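Local coordinates for bacilliredoxin BrxA (Bacillus subtilis, PDB 3FHK), which removes bacillithiol from S-bacillithiolated proteins as a dithiol bacilliredoxin of the thioredoxin superfamily and has disulfide isomerase activity, at residues A[106-110]-A[121-127]. The protein carries 2 engineered substitutions. Residues are numbered along the deposited sequence; the frame is centred on the assembly and turned at random.
Sequences SSPSM and FIPRHEI
M110 and I122 form an antiparallel hydrogen-bonded pair where strands 109-114 and 117-122, a beta hairpin at one side of the mixed sheet, reach their open end. I122 N bonds to M110 O at 2.8 Å and M110 N returns to I122 O at 3.0 Å. On the far side of S109, which still pairs with V52 of strand 47-53, the chains leave the sheet, 106-108 through a cis peptide before P108 and 123-127 through a turn held by bonds from E126 N to P123 O and from I127 N to R124 O. There S106 OG accepts R124 N at 3.0 Å, with an angle of 169° at the hydrogen. The S106 hydroxyl sits between its own backbone N and carbonyl carbon (chi1 73°), which brings OG within bonding distance of the R124 amide. S109 OG, in turn, donates to S106 O, tying the loop back to the strand. R124 runs out extended, CG anti to the backbone N (chi1 -180°), passing S107 O with CG, CD and NH1 and crossing the P108 ring at an angle. Its NH1 meets S107 O at 2.8 Å, in the carbonyl plane and within the guanidinium plane, while P108 CD lies 3.7 Å from NH1. R124 NE also forms a salt bridge to E128 OE1. On the M110-I122 side of the sheet, M110 CE comes within 3.6 Å of I127 CD1; this apolar patch continues toward helices 57-73 and 132-146. A leucine in place of R124 would probably leave both S107 O and the E128 carboxylate without their guanidinium partner. The cis-proline loop is a hallmark of thioredoxin-like folds, and here P108 touches C56 and C58 of the CXC motif while R124 also touches C56. The R124-S107 bond thus links the cis-proline loop to the loop after strand 117-122, right beside the nucleophiles.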
loop_
_atom_site.group_PDB
_atom_site.type_symbol
_atom_site.label_atom_id
_atom_site.label_comp_id
_atom_site.label_asym_id
_atom_site.label_seq_id
_atom_site.Cartn_x
_atom_site.Cartn_y
_atom_site.Cartn_z
ATOM N N SER A 106 5.422 -10.815 -26.922
ATOM C CA SER A 106 6.420 -10.821 -25.861
ATOM C C SER A 106 6.879 -9.395 -25.592
ATOM O O SER A 106 6.643 -8.493 -26.396
ATOM C CB SER A 106 7.613 -11.723 -26.203
ATOM O OG SER A 106 8.450 -11.146 -27.193
ATOM N N SER A 107 7.565 -9.210 -24.473
ATOM C CA SER A 107 7.837 -7.880 -23.947
ATOM C C SER A 107 9.081 -7.938 -23.055
ATOM O O SER A 107 9.149 -8.767 -22.145
ATOM C CB SER A 107 6.627 -7.443 -23.119
ATOM O OG SER A 107 6.737 -6.105 -22.707
ATOM N N PRO A 108 10.086 -7.087 -23.321
ATOM C CA PRO A 108 10.163 -6.144 -24.436
ATOM C C PRO A 108 10.401 -6.910 -25.720
ATOM O O PRO A 108 10.823 -8.057 -25.677
ATOM C CB PRO A 108 11.423 -5.336 -24.103
ATOM C CG PRO A 108 12.275 -6.327 -23.347
ATOM C CD PRO A 108 11.278 -6.980 -22.453
ATOM N N SER A 109 10.127 -6.286 -26.853
ATOM C CA SER A 109 10.479 -6.889 -28.127
ATOM C C SER A 109 10.613 -5.766 -29.145
ATOM O O SER A 109 10.268 -4.622 -28.855
ATOM C CB SER A 109 9.447 -7.955 -28.539
ATOM O OG SER A 109 8.139 -7.409 -28.648
ATOM N N MET A 110 11.128 -6.076 -30.325
ATOM C CA MET A 110 11.341 -5.041 -31.332
ATOM C C MET A 110 10.994 -5.556 -32.731
ATOM O O MET A 110 11.244 -6.713 -33.055
ATOM C CB MET A 110 12.786 -4.551 -31.281
ATOM C CG MET A 110 13.183 -3.880 -29.959
ATOM S SD MET A 110 14.907 -3.320 -29.919
ATOM C CE MET A 110 15.668 -4.711 -29.099
ATOM N N PHE A 121 12.438 -9.257 -36.723
ATOM C CA PHE A 121 11.757 -9.301 -35.445
ATOM C C PHE A 121 12.757 -9.712 -34.369
ATOM O O PHE A 121 13.610 -10.558 -34.603
ATOM C CB PHE A 121 10.564 -10.269 -35.508
ATOM C CG PHE A 121 9.608 -10.124 -34.348
ATOM C CD1 PHE A 121 9.577 -11.063 -33.331
ATOM C CD2 PHE A 121 8.753 -9.039 -34.269
ATOM C CE1 PHE A 121 8.716 -10.914 -32.255
ATOM C CE2 PHE A 121 7.888 -8.887 -33.194
ATOM C CZ PHE A 121 7.873 -9.820 -32.188
ATOM N N ILE A 122 12.674 -9.078 -33.206
ATOM C CA ILE A 122 13.513 -9.448 -32.079
ATOM C C ILE A 122 12.631 -9.724 -30.875
ATOM O O ILE A 122 12.244 -8.805 -30.166
ATOM C CB ILE A 122 14.505 -8.336 -31.723
ATOM C CG1 ILE A 122 15.321 -7.939 -32.957
ATOM C CG2 ILE A 122 15.428 -8.790 -30.590
ATOM C CD1 ILE A 122 16.189 -6.717 -32.736
ATOM N N PRO A 123 12.290 -10.997 -30.652
ATOM C CA PRO A 123 11.411 -11.321 -29.529
ATOM C C PRO A 123 12.171 -11.203 -28.213
ATOM O O PRO A 123 13.397 -11.085 -28.215
ATOM C CB PRO A 123 11.033 -12.776 -29.793
ATOM C CG PRO A 123 12.189 -13.327 -30.553
ATOM C CD PRO A 123 12.762 -12.198 -31.364
ATOM N N ARG A 124 11.446 -11.245 -27.105
ATOM C CA ARG A 124 12.064 -11.171 -25.789
ATOM C C ARG A 124 13.243 -12.135 -25.589
ATOM O O ARG A 124 14.245 -11.765 -24.985
ATOM C CB ARG A 124 11.024 -11.379 -24.689
ATOM C CG ARG A 124 11.648 -11.303 -23.310
ATOM C CD ARG A 124 10.683 -11.726 -22.205
ATOM N NE ARG A 124 11.382 -11.870 -20.931
ATOM C CZ ARG A 124 11.378 -10.958 -19.964
ATOM N NH1 ARG A 124 10.696 -9.832 -20.112
ATOM N NH2 ARG A 124 12.049 -11.177 -18.841
ATOM N N HIS A 125 13.138 -13.359 -26.102
ATOM C CA HIS A 125 14.184 -14.359 -25.863
ATOM C C HIS A 125 15.466 -14.058 -26.627
ATOM O O HIS A 125 16.503 -14.662 -26.373
ATOM C CB HIS A 125 13.686 -15.786 -26.138
ATOM C CG HIS A 125 13.515 -16.109 -27.591
ATOM N ND1 HIS A 125 12.281 -16.174 -28.201
ATOM C CD2 HIS A 125 14.426 -16.408 -28.550
ATOM C CE1 HIS A 125 12.437 -16.487 -29.476
ATOM N NE2 HIS A 125 13.728 -16.635 -29.712
ATOM N N GLU A 126 15.389 -13.100 -27.544
ATOM C CA GLU A 126 16.541 -12.679 -28.328
ATOM C C GLU A 126 17.189 -11.511 -27.606
ATOM O O GLU A 126 18.260 -11.024 -27.990
ATOM C CB GLU A 126 16.096 -12.244 -29.721
ATOM C CG GLU A 126 16.938 -12.794 -30.851
ATOM C CD GLU A 126 16.588 -14.224 -31.191
ATOM O OE1 GLU A 126 15.858 -14.437 -32.182
ATOM O OE2 GLU A 126 17.029 -15.135 -30.463
ATOM N N ILE A 127 16.527 -11.073 -26.543
ATOM C CA ILE A 127 16.978 -9.932 -25.764
ATOM C C ILE A 127 17.429 -10.355 -24.369
ATOM O O ILE A 127 18.576 -10.134 -23.983
ATOM C CB ILE A 127 15.865 -8.874 -25.633
ATOM C CG1 ILE A 127 15.460 -8.365 -27.020
ATOM C CG2 ILE A 127 16.318 -7.727 -24.710
ATOM C CD1 ILE A 127 14.365 -7.289 -27.008
#